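Local atomic coordinates of core protein P7 (Pseudomonas phage phi12, PDB entry 2Q82), a protein that is a structural core protein of a bacteriophage that probably takes part in forming the viral inner core. Residues A20-S25 with N84-V89; M29-D34 with G93-A98. All coordinates share one frame; numbering follows the deposited sequence.

Contact 1: residues A20-S25 with N84-V89; sequences AQYETS and NIIRVV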
ATOM      1  N   ALA A  20      12.291 -11.424 -15.414  1.00 38.82           N
ATOM      2  CA  ALA A  20      11.605 -12.033 -14.284  1.00 42.19           C
ATOM      3  C   ALA A  20      11.343 -10.987 -13.217  1.00 45.05           C
ATOM      4  O   ALA A  20      10.288 -10.974 -12.594  1.00 47.71           O
ATOM      5  CB  ALA A  20      12.419 -13.179 -13.720  1.00 41.10           C
ATOM      6  N   GLN A  21      12.305 -10.097 -13.016  1.00 49.14           N
ATOM      7  CA  GLN A  21      12.158  -9.066 -12.006  1.00 51.39           C
ATOM      8  C   GLN A  21      11.274  -7.894 -12.423  1.00 46.61           C
ATOM      9  O   GLN A  21      10.525  -7.372 -11.608  1.00 41.62           O
ATOM     10  CB  GLN A  21      13.513  -8.598 -11.482  1.00 60.50           C
ATOM     11  CG  GLN A  21      14.323  -7.790 -12.458  1.00 76.99           C
ATOM     12  CD  GLN A  21      15.541  -7.170 -11.812  1.00 86.17           C
ATOM     13  OE1 GLN A  21      15.514  -6.014 -11.387  1.00 92.02           O
ATOM     14  NE2 GLN A  21      16.621  -7.936 -11.732  1.00 91.76           N
ATOM     15  N   TYR A  22      11.345  -7.488 -13.690  1.00 41.69           N
ATOM     16  CA  TYR A  22      10.342  -6.579 -14.238  1.00 39.39           C
ATOM     17  C   TYR A  22       8.962  -7.119 -13.916  1.00 41.38           C
ATOM     18  O   TYR A  22       8.108  -6.415 -13.392  1.00 41.32           O
ATOM     19  CB  TYR A  22      10.458  -6.460 -15.760  1.00 35.04           C
ATOM     20  CG  TYR A  22      11.779  -5.955 -16.279  1.00 31.53           C
ATOM     21  CD1 TYR A  22      12.666  -5.284 -15.456  1.00 29.93           C
ATOM     22  CD2 TYR A  22      12.136  -6.150 -17.603  1.00 30.61           C
ATOM     23  CE1 TYR A  22      13.870  -4.827 -15.938  1.00 28.08           C
ATOM     24  CE2 TYR A  22      13.330  -5.698 -18.090  1.00 26.83           C
ATOM     25  CZ  TYR A  22      14.197  -5.040 -17.258  1.00 28.66           C
ATOM     26  OH  TYR A  22      15.392  -4.592 -17.753  1.00 30.23           O
ATOM     27  N   GLU A  23       8.754  -8.382 -14.262  1.00 44.95           N
ATOM     28  CA  GLU A  23       7.444  -9.021 -14.138  1.00 50.12           C
ATOM     29  C   GLU A  23       6.769  -8.935 -12.772  1.00 46.60           C
ATOM     30  O   GLU A  23       5.546  -8.907 -12.669  1.00 43.22           O
ATOM     31  CB  GLU A  23       7.538 -10.495 -14.454  1.00 60.39           C
ATOM     32  CG  GLU A  23       7.720 -10.892 -15.891  1.00 81.56           C
ATOM     33  CD  GLU A  23       8.070 -12.359 -15.984  1.00 92.93           C
ATOM     34  OE1 GLU A  23       7.824 -13.072 -14.985  1.00100.11           O
ATOM     35  OE2 GLU A  23       8.578 -12.799 -17.034  1.00100.14           O
ATOM     36  N   THR A  24       7.588  -8.983 -11.740  1.00 44.41           N
ATOM     37  CA  THR A  24       7.076  -8.953 -10.387  1.00 46.48           C
ATOM     38  C   THR A  24       7.360  -7.667  -9.622  1.00 43.52           C
ATOM     39  O   THR A  24       7.366  -7.663  -8.383  1.00 41.40           O
ATOM     40  CB  THR A  24       7.668 -10.070  -9.543  1.00 50.92           C
ATOM     41  OG1 THR A  24       9.091  -9.962  -9.600  1.00 55.94           O
ATOM     42  CG2 THR A  24       7.284 -11.402 -10.058  1.00 55.19           C
ATOM     43  N   SER A  25       7.645  -6.577 -10.329  1.00 38.39           N
ATOM     44  CA  SER A  25       7.897  -5.318  -9.650  1.00 35.09           C
ATOM     45  C   SER A  25       7.000  -4.227 -10.184  1.00 32.27           C
ATOM     46  O   SER A  25       6.426  -4.327 -11.264  1.00 32.84           O
ATOM     47  CB  SER A  25       9.326  -4.837  -9.826  1.00 35.65           C
ATOM     48  OG  SER A  25      10.274  -5.843  -9.556  1.00 32.64           O
ATOM     49  N   ASN A  84       8.332  -5.153  -4.969  1.00 35.35           N
ATOM     50  CA  ASN A  84       9.570  -4.543  -5.390  1.00 35.55           C
ATOM     51  C   ASN A  84       9.286  -3.300  -6.217  1.00 30.57           C
ATOM     52  O   ASN A  84       8.420  -3.301  -7.055  1.00 29.97           O
ATOM     53  CB  ASN A  84      10.384  -5.494  -6.247  1.00 40.64           C
ATOM     54  CG  ASN A  84      11.811  -5.052  -6.365  1.00 49.15           C
ATOM     55  OD1 ASN A  84      12.401  -5.068  -7.448  1.00 55.67           O
ATOM     56  ND2 ASN A  84      12.383  -4.646  -5.244  1.00 52.87           N
ATOM     57  N   ILE A  85      10.068  -2.253  -5.966  1.00 29.66           N
ATOM     58  CA  ILE A  85       9.901  -1.008  -6.685  1.00 29.06           C
ATOM     59  C   ILE A  85      11.120  -0.766  -7.529  1.00 29.27           C
ATOM     60  O   ILE A  85      12.247  -0.897  -7.087  1.00 26.31           O
ATOM     61  CB  ILE A  85       9.781   0.156  -5.722  1.00 31.69           C
ATOM     62  CG1 ILE A  85       8.552  -0.041  -4.853  1.00 34.68           C
ATOM     63  CG2 ILE A  85       9.738   1.470  -6.474  1.00 32.57           C
ATOM     64  CD1 ILE A  85       8.814  -0.838  -3.696  1.00 42.47           C
ATOM     65  N   ILE A  86      10.871  -0.390  -8.780  1.00 25.09           N
ATOM     66  CA  ILE A  86      11.949  -0.117  -9.684  1.00 25.82           C
ATOM     67  C   ILE A  86      11.771   1.317 -10.132  1.00 24.47           C
ATOM     68  O   ILE A  86      10.743   1.661 -10.715  1.00 23.16           O
ATOM     69  CB  ILE A  86      11.862  -1.022 -10.905  1.00 27.45           C
ATOM     70  CG1 ILE A  86      12.228  -2.461 -10.530  1.00 30.55           C
ATOM     71  CG2 ILE A  86      12.755  -0.490 -11.979  1.00 29.84           C
ATOM     72  CD1 ILE A  86      11.841  -3.505 -11.572  1.00 33.17           C
ATOM     73  N   ARG A  87      12.769   2.151  -9.882  1.00 20.78           N
ATOM     74  CA  ARG A  87      12.685   3.543 -10.276  1.00 23.18           C
ATOM     75  C   ARG A  87      13.115   3.704 -11.725  1.00 24.89           C
ATOM     76  O   ARG A  87      14.237   3.351 -12.081  1.00 22.30           O
ATOM     77  CB  ARG A  87      13.581   4.364  -9.383  1.00 24.91           C
ATOM     78  CG  ARG A  87      13.658   5.803  -9.752  1.00 26.75           C
ATOM     79  CD  ARG A  87      14.597   6.467  -8.794  1.00 31.13           C
ATOM     80  NE  ARG A  87      14.893   7.821  -9.212  1.00 33.35           N
ATOM     81  CZ  ARG A  87      15.885   8.546  -8.719  1.00 34.56           C
ATOM     82  NH1 ARG A  87      16.683   8.047  -7.787  1.00 33.95           N
ATOM     83  NH2 ARG A  87      16.087   9.772  -9.172  1.00 33.21           N
ATOM     84  N   VAL A  88      12.235   4.241 -12.563  1.00 22.27           N
ATOM     85  CA  VAL A  88      12.599   4.388 -13.959  1.00 23.10           C
ATOM     86  C   VAL A  88      12.834   5.791 -14.462  1.00 22.82           C
ATOM     87  O   VAL A  88      12.173   6.754 -14.073  1.00 22.12           O
ATOM     88  CB  VAL A  88      11.584   3.724 -14.897  1.00 21.67           C
ATOM     89  CG1 VAL A  88      11.491   2.257 -14.584  1.00 24.73           C
ATOM     90  CG2 VAL A  88      10.228   4.394 -14.774  1.00 20.73           C
ATOM     91  N   VAL A  89      13.796   5.870 -15.363  1.00 22.37           N
ATOM     92  CA  VAL A  89      14.164   7.116 -15.980  1.00 25.46           C
ATOM     93  C   VAL A  89      14.291   6.942 -17.480  1.00 25.20           C
ATOM     94  O   VAL A  89      14.144   5.851 -18.013  1.00 25.48           O
ATOM     95  CB  VAL A  89      15.490   7.641 -15.432  1.00 26.02           C
ATOM     96  CG1 VAL A  89      15.313   8.037 -13.978  1.00 26.69           C
ATOM     97  CG2 VAL A  89      16.581   6.586 -15.582  1.00 26.24           C
TER
HETATM   98  O   HOH W   1       8.028  -7.893  -5.727  1.00 41.41           O

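Contact 2: residues M29-D34 with G93-A98; sequences MSHNGD and GQQPSA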
HETATM    1  N   MSE A  29       7.782   6.089 -11.692  1.00 23.19           N
HETATM    2  CA  MSE A  29       8.330   7.169 -12.485  1.00 24.79           C
HETATM    3  C   MSE A  29       8.125   8.580 -11.925  1.00 24.35           C
HETATM    4  O   MSE A  29       6.992   9.015 -11.739  1.00 21.03           O
HETATM    5  CB  MSE A  29       7.724   7.071 -13.886  1.00 27.23           C
HETATM    6  CG  MSE A  29       8.010   8.231 -14.793  1.00 35.78           C
HETATM    7 SE   MSE A  29       6.847   8.253 -16.372  1.00 38.18          SE
HETATM    8  CE  MSE A  29       7.643   9.838 -17.190  1.00 45.19           C
ATOM      9  N   SER A  30       9.231   9.285 -11.672  1.00 22.08           N
ATOM     10  CA  SER A  30       9.178  10.654 -11.177  1.00 23.71           C
ATOM     11  C   SER A  30       8.805  11.554 -12.340  1.00 26.32           C
ATOM     12  O   SER A  30       9.545  11.644 -13.326  1.00 25.81           O
ATOM     13  CB  SER A  30      10.517  11.100 -10.630  1.00 22.52           C
ATOM     14  OG  SER A  30      10.458  12.467 -10.257  1.00 24.28           O
ATOM     15  N   HIS A  31       7.682  12.251 -12.211  1.00 27.28           N
ATOM     16  CA  HIS A  31       7.220  13.073 -13.309  1.00 29.64           C
ATOM     17  C   HIS A  31       6.020  13.958 -12.979  1.00 30.31           C
ATOM     18  O   HIS A  31       5.046  13.501 -12.387  1.00 30.58           O
ATOM     19  CB  HIS A  31       6.864  12.136 -14.458  1.00 28.16           C
ATOM     20  CG  HIS A  31       6.235  12.805 -15.632  1.00 31.21           C
ATOM     21  ND1 HIS A  31       6.964  13.546 -16.551  1.00 31.29           N
ATOM     22  CD2 HIS A  31       4.962  12.831 -16.071  1.00 30.91           C
ATOM     23  CE1 HIS A  31       6.162  13.984 -17.492  1.00 33.16           C
ATOM     24  NE2 HIS A  31       4.930  13.567 -17.229  1.00 33.19           N
ATOM     25  N   ASN A  32       6.114  15.227 -13.370  1.00 30.76           N
ATOM     26  CA  ASN A  32       5.036  16.197 -13.181  1.00 32.57           C
ATOM     27  C   ASN A  32       4.529  16.509 -14.563  1.00 34.09           C
ATOM     28  O   ASN A  32       5.328  16.708 -15.472  1.00 34.63           O
ATOM     29  CB  ASN A  32       5.544  17.505 -12.593  1.00 29.59           C
ATOM     30  CG  ASN A  32       5.840  17.403 -11.134  1.00 29.19           C
ATOM     31  OD1 ASN A  32       5.007  16.947 -10.359  1.00 32.23           O
ATOM     32  ND2 ASN A  32       7.024  17.837 -10.740  1.00 27.51           N
ATOM     33  N   GLY A  33       3.220  16.584 -14.739  1.00 35.88           N
ATOM     34  CA  GLY A  33       2.713  16.887 -16.059  1.00 38.10           C
ATOM     35  C   GLY A  33       1.862  15.756 -16.566  1.00 38.84           C
ATOM     36  O   GLY A  33       1.557  14.836 -15.819  1.00 38.91           O
ATOM     37  N   ASP A  34       1.471  15.813 -17.832  1.00 40.66           N
ATOM     38  CA  ASP A  34       0.633  14.755 -18.380  1.00 41.56           C
ATOM     39  C   ASP A  34       1.415  13.469 -18.427  1.00 39.43           C
ATOM     40  O   ASP A  34       2.611  13.461 -18.681  1.00 37.27           O
ATOM     41  CB  ASP A  34       0.184  15.064 -19.800  1.00 48.17           C
ATOM     42  CG  ASP A  34      -0.390  16.440 -19.942  1.00 55.04           C
ATOM     43  OD1 ASP A  34      -1.473  16.699 -19.381  1.00 57.46           O
ATOM     44  OD2 ASP A  34       0.260  17.262 -20.620  1.00 60.00           O
ATOM     45  N   GLY A  93       9.965  12.314 -22.788  1.00 33.59           N
ATOM     46  CA  GLY A  93       9.042  13.345 -22.344  1.00 34.97           C
ATOM     47  C   GLY A  93       8.988  13.493 -20.837  1.00 34.86           C
ATOM     48  O   GLY A  93       8.285  14.354 -20.321  1.00 37.56           O
ATOM     49  N   GLN A  94       9.735  12.661 -20.124  1.00 34.07           N
ATOM     50  CA  GLN A  94       9.740  12.720 -18.669  1.00 32.52           C
ATOM     51  C   GLN A  94      10.214  14.070 -18.118  1.00 31.70           C
ATOM     52  O   GLN A  94      11.225  14.605 -18.558  1.00 32.31           O
ATOM     53  CB  GLN A  94      10.611  11.592 -18.123  1.00 30.98           C
ATOM     54  CG  GLN A  94      10.654  11.489 -16.612  1.00 29.36           C
ATOM     55  CD  GLN A  94      11.342  10.213 -16.155  1.00 31.83           C
ATOM     56  OE1 GLN A  94      11.904   9.477 -16.968  1.00 29.64           O
ATOM     57  NE2 GLN A  94      11.302   9.945 -14.858  1.00 28.85           N
ATOM     58  N   GLN A  95       9.460  14.612 -17.159  1.00 32.98           N
ATOM     59  CA  GLN A  95       9.786  15.881 -16.494  1.00 35.11           C
ATOM     60  C   GLN A  95       9.794  15.585 -15.012  1.00 32.20           C
ATOM     61  O   GLN A  95       8.806  15.810 -14.314  1.00 28.94           O
ATOM     62  CB  GLN A  95       8.730  16.936 -16.733  1.00 41.97           C
ATOM     63  CG  GLN A  95       8.416  17.138 -18.163  1.00 55.72           C
ATOM     64  CD  GLN A  95       7.519  18.318 -18.368  1.00 63.01           C
ATOM     65  OE1 GLN A  95       6.336  18.289 -18.020  1.00 66.65           O
ATOM     66  NE2 GLN A  95       8.077  19.385 -18.922  1.00 67.79           N
ATOM     67  N   PRO A  96      10.920  15.080 -14.516  1.00 30.04           N
ATOM     68  CA  PRO A  96      11.112  14.722 -13.117  1.00 29.44           C
ATOM     69  C   PRO A  96      10.783  15.753 -12.071  1.00 30.09           C
ATOM     70  O   PRO A  96      11.067  16.948 -12.213  1.00 27.90           O
ATOM     71  CB  PRO A  96      12.584  14.356 -13.038  1.00 29.21           C
ATOM     72  CG  PRO A  96      12.919  13.928 -14.394  1.00 32.19           C
ATOM     73  CD  PRO A  96      12.150  14.856 -15.285  1.00 30.04           C
ATOM     74  N   SER A  97      10.217  15.241 -10.987  1.00 30.15           N
ATOM     75  CA  SER A  97       9.890  16.045  -9.832  1.00 30.01           C
ATOM     76  C   SER A  97      11.113  15.947  -8.950  1.00 29.73           C
ATOM     77  O   SER A  97      11.533  14.854  -8.577  1.00 27.11           O
ATOM     78  CB  SER A  97       8.698  15.473  -9.082  1.00 32.13           C
ATOM     79  OG  SER A  97       8.761  15.845  -7.715  1.00 30.07           O
ATOM     80  N   ALA A  98      11.689  17.097  -8.628  1.00 27.51           N
ATOM     81  CA  ALA A  98      12.869  17.131  -7.788  1.00 28.30           C
ATOM     82  C   ALA A  98      12.571  16.550  -6.412  1.00 27.06           C
ATOM     83  O   ALA A  98      13.428  15.926  -5.798  1.00 26.39           O
ATOM     84  CB  ALA A  98      13.357  18.548  -7.654  1.00 28.61           C
TER
HETATM   85  O   HOH W   2      11.853   8.422 -11.894  1.00 26.41           O
HETATM   86  O   HOH W   3       9.272  19.051 -12.843  1.00 73.41           O

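Contact 1: residues A20-S25 with N84-V89
Ser25 meets Asn84 and Ile86 in a small, largely surface contact where helix 15-23 gives way to strand 25-30 and that strand begins to run beside strand 84-89. Both strands belong to the five-stranded parallel sheet of an alpha/beta fold, with 25-30 central and 84-89 next to it. The helix end thus passes straight into the start of a parallel strand pair. Farther along, Leu26 and Val28 take up the backbone hydrogen bonding with strand 84-89. At the opening itself no direct hydrogen bond crosses; a water does the joining, donating to Thr24 O at 2.7 Å and accepting from Asn84 N at 2.9 Å.

The Ser25 side chain faces two ways. Its OG stands anti to the carbonyl carbon (chi1 -49°), turned back to the last helical turn, where the hydroxyl donates to Gln21 O at 2.6 Å. The donor lies 31° from the plane of that carbonyl. With its proton used there, Ser25 OG merely sits close to Asn84 OD1, 3.1 Å away, and to the Asn84 CB beside it.

Ile86 supplies the apolar part. Its CB points toward the helix end, and the extended CG1-CD1 branch (chi2 165°) carries the terminal methyl to Ser25 CB, with Gln21 O and Tyr22 more loosely around it. The Tyr22 ring receives this methyl at its edge, near the ring plane, with Tyr22 CD1 and Ile86 CD1 4.4 Å apart. The hydroxyl of Tyr22 is bonded to Asp118, and its side chain touches Val115, so helix 112-127 is drawn into the same corner. Packing is tightest where Ile86 CD1 meets Ser25 CB, a carbon pair at 3.3 Å, closer than ordinary van der Waals contact.

Contact 2: residues M29-D34 with G93-A98
His31 and Gln94 each reach across to the other segment, and their flat ends set the geometry. The imidazole of His31, with CG anti to the backbone N (chi1 174°), presents its edge to the loop: Gln95 N donates to His31 ND1 at 2.8 Å, almost exactly in the ring plane. The other ring nitrogen, NE2, donates to Asp34 O at 2.7 Å, although it stands above that carbonyl's plane. Used at both nitrogens, the ring is fixed in rotation, consistent with the hydrogen on NE2.

Gln94 answers with an extended side chain whose NE2 donates to Ser30 O at 2.9 Å, nearly straight (165°). Gln94 OE1 accepts from Val91 N. Met29, present as selenomethionine, approaches Gln94 tip to tip, its CE 3.5 Å from Gln94 CG, so an apolar contact lies beside the polar one.

Just after His31 the two segments are joined through the backbone: Asn32 N donates to Gln95 O at 2.9 Å. Just before it, a side chain is the acceptor: Ser30 OG takes a bond from Ser97 N at 2.9 Å and is also bonded to Asp101. Asn32 ND2 comes to 3.3 Å from Ser97 CB, while Asn32 OD1 takes a bond from Asp65 N.

Ser97, at the N-cap position of helix 98-103, turns OG to the backbone N of Val100 and also bonds it to Asp65. The loop after one strand of a parallel sheet is thus held against the C-terminal end of its neighbour and led straight into a helix, as in the strand-loop-helix units of alpha/beta folds.

How the contacts relate
The two contacts lie about 18 Å apart, centre to centre, toward opposite ends of the same neighbouring strands: contact 1 where strands 25-30 and 84-89 start, contact 2 where the first ends and past the end of the second. Their segments alternate along the chain, so each strand leads from one contact to the other. They also meet directly. Val88 CG2 of contact 1 packs on Met29 CB of contact 2 at 3.8 Å, and the Gln94 amide of contact 2 reaches back, with NE2 making a weak hydrogen bond to Val88 O at 3.4 Å. Both contacts join loop or helix ends to the parallel sheet.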